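Long-range contacts in esterase (Alcaligenes sp., PDB 1QLW), which probably hydrolyses carboxylic esters, being a bacterial esterase of the alpha/beta hydrolase fold: residues A[54-59]-A[96-101]; A[86-91]-A[307-312]; A[144-149]-A[254-259]. One frame throughout, in Å; residues are numbered along the deposited sequence.

Contacts 1 and 2 share a neighbourhood, their centres 14 Å apart, while contact 3 lies across the chain's centre from contact 1, about 33 Å from it and about 22 Å from contact 2, centre to centre. Helix 88-94 and strand 99-103 follow each other in the chain, so one helix-strand unit serves both of the first two: its strand pairs with strand 43-57 in contact 1, its helix packs on the C-terminal helix 306-319 in contact 2. The probable hydrogen bond between Thr99 OG1 and Asp89 OD1 (2.8 Å) ties them directly. Contact 3 joins two loops and falls within the chain loop that contact 2 closes; its nearest atoms stay about 9 Å from those of contact 2.

Contact 1: A[54-59]-A[96-101]. With SO4 (sulfate ion), chain C.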
# COMPACT_ATOMS: atom_id res chain seq x y z
N TYR A 54 7.22 3.74 8.19
CA TYR A 54 8.20 4.69 8.72
C TYR A 54 9.61 4.28 8.31
O TYR A 54 9.97 3.10 8.20
CB TYR A 54 8.08 4.82 10.25
CG TYR A 54 8.50 3.63 11.08
CD1 TYR A 54 9.82 3.48 11.50
CD2 TYR A 54 7.59 2.65 11.47
CE1 TYR A 54 10.22 2.40 12.26
CE2 TYR A 54 8.00 1.57 12.24
CZ TYR A 54 9.31 1.43 12.63
OH TYR A 54 9.68 0.34 13.37
N GLN A 55 10.43 5.31 8.11
CA GLN A 55 11.86 5.16 7.86
C GLN A 55 12.56 6.22 8.70
O GLN A 55 12.15 7.38 8.71
CB GLN A 55 12.18 5.24 6.38
CG GLN A 55 11.67 4.01 5.65
CD GLN A 55 12.11 3.79 4.24
OE1 GLN A 55 12.86 2.86 3.91
NE2 GLN A 55 11.62 4.65 3.38
N ILE A 56 13.63 5.81 9.39
CA ILE A 56 14.31 6.67 10.36
C ILE A 56 15.78 6.75 9.98
O ILE A 56 16.48 5.73 10.00
CB ILE A 56 14.20 6.06 11.78
CG1 ILE A 56 12.75 5.83 12.18
CG2 ILE A 56 14.94 6.93 12.79
CD1 ILE A 56 12.38 5.42 13.54
N PRO A 57 16.25 7.93 9.59
CA PRO A 57 17.66 8.10 9.24
C PRO A 57 18.49 8.05 10.51
O PRO A 57 17.97 8.16 11.63
CB PRO A 57 17.70 9.46 8.54
CG PRO A 57 16.61 10.22 9.21
CD PRO A 57 15.53 9.21 9.50
N GLN A 58 19.81 7.97 10.34
CA GLN A 58 20.69 8.07 11.50
C GLN A 58 20.61 9.47 12.09
O GLN A 58 20.50 10.45 11.37
CB GLN A 58 22.13 7.77 11.07
CG GLN A 58 22.26 6.37 10.49
CD GLN A 58 23.72 5.97 10.38
OE1 GLN A 58 24.46 6.57 9.61
NE2 GLN A 58 24.08 4.96 11.14
N ARG A 59 20.66 9.58 13.41
CA ARG A 59 20.67 10.87 14.10
C ARG A 59 19.54 11.75 13.59
O ARG A 59 19.72 12.92 13.25
CB ARG A 59 22.03 11.58 13.88
CG ARG A 59 23.16 10.64 14.32
CD ARG A 59 24.42 11.44 14.44
NE ARG A 59 24.77 12.04 13.24
CZ ARG A 59 25.36 11.27 12.51
NH1 ARG A 59 25.28 10.14 11.87
NH2 ARG A 59 26.14 12.49 12.48
N GLY A 96 17.77 14.03 6.59
CA GLY A 96 17.84 13.78 8.01
C GLY A 96 16.54 13.75 8.76
O GLY A 96 16.55 13.74 9.99
N TYR A 97 15.40 13.77 8.05
CA TYR A 97 14.11 13.67 8.70
C TYR A 97 13.59 12.23 8.64
O TYR A 97 13.57 11.60 7.60
CB TYR A 97 13.07 14.53 7.96
CG TYR A 97 13.29 16.01 8.17
CD1 TYR A 97 12.69 16.65 9.24
CD2 TYR A 97 14.09 16.77 7.32
CE1 TYR A 97 12.84 17.99 9.49
CE2 TYR A 97 14.25 18.14 7.57
CZ TYR A 97 13.65 18.72 8.66
OH TYR A 97 13.78 20.07 8.94
N SER A 98 13.09 11.77 9.78
CA SER A 98 12.26 10.58 9.79
C SER A 98 10.97 10.83 9.04
O SER A 98 10.43 11.94 9.12
CB SER A 98 11.94 10.17 11.21
OG SER A 98 13.15 9.80 11.86
N THR A 99 10.51 9.82 8.32
CA THR A 99 9.29 9.95 7.54
C THR A 99 8.27 8.89 7.94
O THR A 99 8.62 7.73 8.19
CB THR A 99 9.49 9.83 6.03
OG1 THR A 99 9.98 8.53 5.74
CG2 THR A 99 10.44 10.91 5.53
N TYR A 100 7.03 9.33 8.01
CA TYR A 100 5.88 8.45 8.30
C TYR A 100 4.92 8.64 7.13
O TYR A 100 4.33 9.71 7.03
CB TYR A 100 5.25 8.78 9.65
CG TYR A 100 6.12 8.36 10.81
CD1 TYR A 100 7.26 9.05 11.16
CD2 TYR A 100 5.81 7.24 11.57
CE1 TYR A 100 8.10 8.62 12.17
CE2 TYR A 100 6.62 6.82 12.61
CZ TYR A 100 7.77 7.50 12.90
OH TYR A 100 8.59 7.09 13.92
N VAL A 101 4.84 7.67 6.24
CA VAL A 101 4.06 7.80 5.01
C VAL A 101 2.83 6.93 5.16
O VAL A 101 2.94 5.70 5.31
CB VAL A 101 4.87 7.40 3.77
CG1 VAL A 101 4.00 7.49 2.52
CG2 VAL A 101 6.12 8.26 3.60
S SO4 C . 20.57 6.71 15.81
O1 SO4 C . 21.15 6.61 14.42
O2 SO4 C . 20.71 8.20 16.09
O3 SO4 C . 21.29 5.92 16.82
O4 SO4 C . 19.11 6.42 15.70
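Gln55 and Thr99 form an antiparallel hydrogen-bonded pair: Gln55 N-H donates a hydrogen bond to Thr99 O at 3.0 Å, and Thr99 N returns the bond to Gln55 O, nearly along the C=O axis. The adjacent pair, Tyr54 with Tyr100, is non-hydrogen-bonded. There Tyr54 CB sits over one face of the Tyr100 ring, 3.7 Å from its centroid and nearest CE2. The two tyrosine rings, planes 21° apart, are slid so far that they barely overlap. Tyr54 holds CG in the crowded position between backbone N and carbonyl carbon (chi1 69°), which leads its ring away from strand 99-101. An alanine in place of Tyr100 would remove the ring under Tyr54 CB and would probably loosen the packing on this face of the sheet. Beyond the pair, Pro57 CD rests 3.4 Å from Ser98 OG, which also meets Ile56 CG2. Further out, Thr99 OG1 bonds Asp89, Gln55 OE1 reaches Gln18 of the second subunit, and a sulfate, probably from the crystallisation liquor, is held by Arg59 N and Ser16 OG. With strand 65-68 running parallel along the other edge of strand 99-103, this is the antiparallel-to-parallel junction in the central sheet of an alpha/beta hydrolase.

Contact 2: A[86-91]-A[307-312]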
# COMPACT_ATOMS: atom_id res chain seq x y z
N MET A 86 13.98 10.33 -7.67
CA MET A 86 13.83 10.39 -6.22
C MET A 86 12.60 11.23 -5.86
O MET A 86 12.38 12.33 -6.37
CB MET A 86 15.09 11.05 -5.63
CG MET A 86 15.14 10.96 -4.12
SD MET A 86 16.61 11.75 -3.44
CE MET A 86 17.89 10.69 -4.11
N GLY A 87 11.82 10.68 -4.95
CA GLY A 87 10.64 11.38 -4.44
C GLY A 87 10.98 12.09 -3.13
O GLY A 87 12.08 12.01 -2.58
N TRP A 88 9.95 12.74 -2.59
CA TRP A 88 10.13 13.48 -1.35
C TRP A 88 10.37 12.57 -0.17
O TRP A 88 11.09 12.97 0.75
CB TRP A 88 8.96 14.40 -1.06
CG TRP A 88 8.90 15.64 -1.89
CD1 TRP A 88 9.70 16.02 -2.94
CD2 TRP A 88 7.94 16.69 -1.74
NE1 TRP A 88 9.30 17.23 -3.44
CE2 TRP A 88 8.22 17.68 -2.71
CE3 TRP A 88 6.86 16.91 -0.86
CZ2 TRP A 88 7.47 18.84 -2.85
CZ3 TRP A 88 6.12 18.07 -1.02
CH2 TRP A 88 6.43 19.02 -2.00
N ASP A 89 9.78 11.38 -0.13
CA ASP A 89 10.05 10.50 1.02
C ASP A 89 11.54 10.22 1.17
O ASP A 89 12.16 10.49 2.20
CB ASP A 89 9.22 9.26 0.74
CG ASP A 89 9.36 8.29 1.84
OD1 ASP A 89 9.80 8.61 2.96
OD2 ASP A 89 8.98 7.14 1.53
N GLU A 90 12.17 9.73 0.08
CA GLU A 90 13.59 9.44 0.11
C GLU A 90 14.41 10.70 0.32
O GLU A 90 15.40 10.69 1.06
CB GLU A 90 14.01 8.77 -1.20
CG GLU A 90 15.49 8.45 -1.23
CD GLU A 90 16.00 7.72 -2.44
OE1 GLU A 90 15.20 7.29 -3.28
OE2 GLU A 90 17.25 7.59 -2.56
N TYR A 91 14.03 11.79 -0.32
CA TYR A 91 14.79 13.04 -0.17
C TYR A 91 14.77 13.52 1.27
O TYR A 91 15.80 13.91 1.83
CB TYR A 91 14.25 14.11 -1.11
CG TYR A 91 15.13 15.32 -1.18
CD1 TYR A 91 16.41 15.23 -1.70
CD2 TYR A 91 14.68 16.57 -0.82
CE1 TYR A 91 17.20 16.35 -1.86
CE2 TYR A 91 15.45 17.71 -0.95
CZ TYR A 91 16.71 17.59 -1.49
OH TYR A 91 17.51 18.70 -1.68
N LEU A 307 12.82 18.57 -6.19
CA LEU A 307 13.77 18.74 -5.08
C LEU A 307 13.99 20.22 -4.78
O LEU A 307 14.28 20.57 -3.63
CB LEU A 307 15.07 18.00 -5.34
CG LEU A 307 14.91 16.51 -5.67
CD1 LEU A 307 16.26 15.83 -5.69
CD2 LEU A 307 13.99 15.81 -4.68
N GLN A 308 13.86 21.09 -5.79
CA GLN A 308 13.89 22.53 -5.57
C GLN A 308 12.72 22.92 -4.65
O GLN A 308 12.85 23.71 -3.71
CB GLN A 308 13.79 23.27 -6.89
CG GLN A 308 13.82 24.78 -6.78
CD GLN A 308 13.66 25.51 -8.08
OE1 GLN A 308 14.25 26.60 -8.27
NE2 GLN A 308 12.88 25.00 -9.00
N VAL A 309 11.53 22.38 -4.95
CA VAL A 309 10.34 22.66 -4.14
C VAL A 309 10.54 22.09 -2.74
O VAL A 309 10.25 22.74 -1.72
CB VAL A 309 9.08 22.14 -4.81
CG1 VAL A 309 7.87 22.38 -3.92
CG2 VAL A 309 8.88 22.76 -6.19
N ALA A 310 11.05 20.86 -2.65
CA ALA A 310 11.30 20.26 -1.34
C ALA A 310 12.25 21.12 -0.51
O ALA A 310 12.03 21.29 0.70
CB ALA A 310 11.87 18.86 -1.48
N ASP A 311 13.31 21.66 -1.11
CA ASP A 311 14.24 22.49 -0.35
C ASP A 311 13.56 23.72 0.22
O ASP A 311 13.87 24.12 1.34
CB ASP A 311 15.42 22.91 -1.22
CG ASP A 311 16.46 21.83 -1.36
OD1 ASP A 311 16.36 20.79 -0.69
OD2 ASP A 311 17.41 22.04 -2.15
N LEU A 312 12.65 24.34 -0.52
CA LEU A 312 11.92 25.50 0.01
C LEU A 312 11.12 25.09 1.23
O LEU A 312 11.06 25.83 2.22
CB LEU A 312 11.04 26.09 -1.07
CG LEU A 312 11.77 26.86 -2.18
CD1 LEU A 312 10.87 27.06 -3.38
CD2 LEU A 312 12.27 28.20 -1.66
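In this alpha/beta hydrolase, helix 88-94, which leads into strand 99-103, packs its first turn against the C-terminal helix 306-319. Gly87 takes the N-cap position of the former, and its carbonyl O accepts from Tyr91 N. Trp88 and Tyr91, three residues apart on this first turn, both meet helix 306-319. Ala310 CB fits between the two aromatics. It lies over one face of the indole, 3.9 Å from the centroid of the five-membered ring and nearest NE1, and also touches Tyr91 CD2 at 3.7 Å. Farther along the indole, Val309 CG1 meets the edge of the six-membered ring at CZ2, close to the ring plane. The indole N-H is used outside these two segments, bonding Asn306 O, at the start of helix 306-319 just before Leu307, which helps fix the rotation of the ring.

Leu307 CD2 covers a face of the Tyr91 ring, 3.9 Å from its centroid and 19° off the normal, while Leu307 CD1 lies beside Tyr91 CD1 and CE1. Tyr91 carries CG anti to its backbone N (chi1 -170°), extending the phenol toward the next turn of helix 306-319. Asp311 arrives at the ring's edge, its carboxylate plane turned 35° from the phenol. The hydroxyl Tyr91 OH donates to Asp311 OD1 at 2.6 Å, on the syn lone pair of that oxygen.

Contact 3: A[144-149]-A[254-259]; sequences IFRFGP and DHIEEF
A single backbone carbonyl, Asp254 O, takes two bonds from one guanidinium: Arg146 NE at 2.8 Å and Arg146 NH2 at 3.0 Å, a side-on grip with the oxygen close to the guanidinium plane. The arginine closes a Schellman motif after helix 138-144, and its partner loop follows strand 248-252 of the alpha/beta hydrolase sheet, so the contact joins two loops that trail a helix and a strand. A bend at chi3 (-49°) swings the guanidinium into place, and Ile256 CD1 covers one face, 3.4 Å from Arg146 CZ and over the group's centre. Glu230 pairs with Arg146 NH1 in a salt bridge and Trp262 adds a cation-pi contact, which would probably help offset the buried positive charge.

Nearer the backbone, the aliphatic part of Arg146 lies across Phe259, with CG over the ring face 3.8 Å from its centroid. The turn Ile256 to Phe259, type I, brings that ring up to the arginine. Within the same loop His255 ND1 donates to Glu258 OE2, in the imidazole plane but above that of the carboxylate, while His255 NE2 bonds Asp157. At the far rim of the phenyl ring, Gly148 O meets Phe259 CZ edge-on at 3.3 Å.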
# COMPACT_ATOMS: atom_id res chain seq x y z
N ILE A 144 -7.49 18.54 -13.60
CA ILE A 144 -7.42 18.75 -12.16
C ILE A 144 -5.99 19.05 -11.72
O ILE A 144 -5.74 19.91 -10.87
CB ILE A 144 -7.95 17.52 -11.40
CG1 ILE A 144 -9.44 17.37 -11.68
CG2 ILE A 144 -7.67 17.62 -9.90
CD1 ILE A 144 -10.06 16.04 -11.30
N PHE A 145 -5.03 18.36 -12.34
CA PHE A 145 -3.63 18.51 -11.98
C PHE A 145 -2.95 19.66 -12.70
O PHE A 145 -1.80 19.97 -12.39
CB PHE A 145 -2.88 17.21 -12.24
CG PHE A 145 -3.32 16.02 -11.42
CD1 PHE A 145 -4.07 16.15 -10.25
CD2 PHE A 145 -2.97 14.75 -11.82
CE1 PHE A 145 -4.45 15.05 -9.50
CE2 PHE A 145 -3.34 13.64 -11.08
CZ PHE A 145 -4.07 13.79 -9.93
N ARG A 146 -3.64 20.30 -13.64
CA ARG A 146 -3.17 21.45 -14.37
C ARG A 146 -1.94 21.12 -15.21
O ARG A 146 -1.02 21.94 -15.36
CB ARG A 146 -2.91 22.66 -13.46
CG ARG A 146 -4.07 23.01 -12.56
CD ARG A 146 -3.93 24.40 -11.92
NE ARG A 146 -2.62 24.59 -11.32
CZ ARG A 146 -2.23 24.07 -10.17
NH1 ARG A 146 -3.10 23.39 -9.40
NH2 ARG A 146 -0.97 24.21 -9.77
N PHE A 147 -1.99 19.98 -15.90
CA PHE A 147 -0.92 19.66 -16.82
C PHE A 147 -1.02 20.44 -18.13
O PHE A 147 -0.04 20.61 -18.82
CB PHE A 147 -0.92 18.16 -17.13
CG PHE A 147 -0.59 17.26 -15.97
CD1 PHE A 147 0.03 17.72 -14.82
CD2 PHE A 147 -0.92 15.92 -16.07
CE1 PHE A 147 0.33 16.84 -13.79
CE2 PHE A 147 -0.62 15.04 -15.05
CZ PHE A 147 0.01 15.49 -13.91
N GLY A 148 -2.24 20.85 -18.45
CA GLY A 148 -2.52 21.62 -19.67
C GLY A 148 -3.99 21.97 -19.61
O GLY A 148 -4.69 21.63 -18.67
N PRO A 149 -4.45 22.71 -20.61
CA PRO A 149 -5.81 23.22 -20.58
C PRO A 149 -6.87 22.14 -20.65
O PRO A 149 -7.95 22.22 -20.04
CB PRO A 149 -5.86 24.20 -21.75
CG PRO A 149 -4.74 23.82 -22.66
CD PRO A 149 -3.68 23.22 -21.77
N ASP A 254 1.80 26.66 -10.19
CA ASP A 254 1.55 27.56 -11.30
C ASP A 254 0.36 27.18 -12.14
O ASP A 254 -0.32 26.17 -11.89
CB ASP A 254 2.84 27.66 -12.13
CG ASP A 254 3.04 28.95 -12.89
OD1 ASP A 254 2.18 29.85 -12.88
OD2 ASP A 254 4.13 29.06 -13.50
N HIS A 255 0.05 28.04 -13.11
CA HIS A 255 -1.11 27.89 -13.98
C HIS A 255 -2.39 27.84 -13.15
O HIS A 255 -3.39 27.25 -13.56
CB HIS A 255 -1.04 26.71 -14.93
CG HIS A 255 0.03 26.84 -15.96
ND1 HIS A 255 -0.15 27.58 -17.11
CD2 HIS A 255 1.28 26.31 -16.04
CE1 HIS A 255 0.96 27.51 -17.84
NE2 HIS A 255 1.84 26.75 -17.21
N ILE A 256 -2.44 28.59 -12.04
CA ILE A 256 -3.61 28.55 -11.19
C ILE A 256 -4.77 29.33 -11.77
O ILE A 256 -5.93 28.93 -11.75
CB ILE A 256 -3.28 29.13 -9.79
CG1 ILE A 256 -2.29 28.24 -9.03
CG2 ILE A 256 -4.52 29.43 -8.98
CD1 ILE A 256 -2.91 26.96 -8.51
N GLU A 257 -4.47 30.54 -12.26
CA GLU A 257 -5.49 31.48 -12.65
C GLU A 257 -6.46 31.03 -13.70
O GLU A 257 -7.65 31.38 -13.61
CB GLU A 257 -4.83 32.82 -13.07
CG GLU A 257 -4.55 33.61 -11.80
CD GLU A 257 -3.22 33.72 -11.16
OE1 GLU A 257 -2.41 34.27 -11.99
OE2 GLU A 257 -2.72 33.21 -10.12
N GLU A 258 -6.01 30.16 -14.61
CA GLU A 258 -6.90 29.77 -15.70
C GLU A 258 -7.79 28.60 -15.35
O GLU A 258 -8.61 28.23 -16.20
CB GLU A 258 -6.07 29.51 -16.95
CG GLU A 258 -5.05 28.40 -16.82
CD GLU A 258 -3.94 28.45 -17.85
OE1 GLU A 258 -4.23 28.06 -19.01
OE2 GLU A 258 -2.78 28.81 -17.51
N PHE A 259 -7.72 28.06 -14.14
CA PHE A 259 -8.60 26.98 -13.74
C PHE A 259 -9.56 27.43 -12.66
O PHE A 259 -9.15 27.65 -11.51
CB PHE A 259 -7.76 25.78 -13.24
CG PHE A 259 -6.96 25.12 -14.32
CD1 PHE A 259 -5.71 25.57 -14.66
CD2 PHE A 259 -7.45 24.02 -15.02
CE1 PHE A 259 -4.96 24.97 -15.66
CE2 PHE A 259 -6.71 23.43 -16.03
CZ PHE A 259 -5.46 23.91 -16.35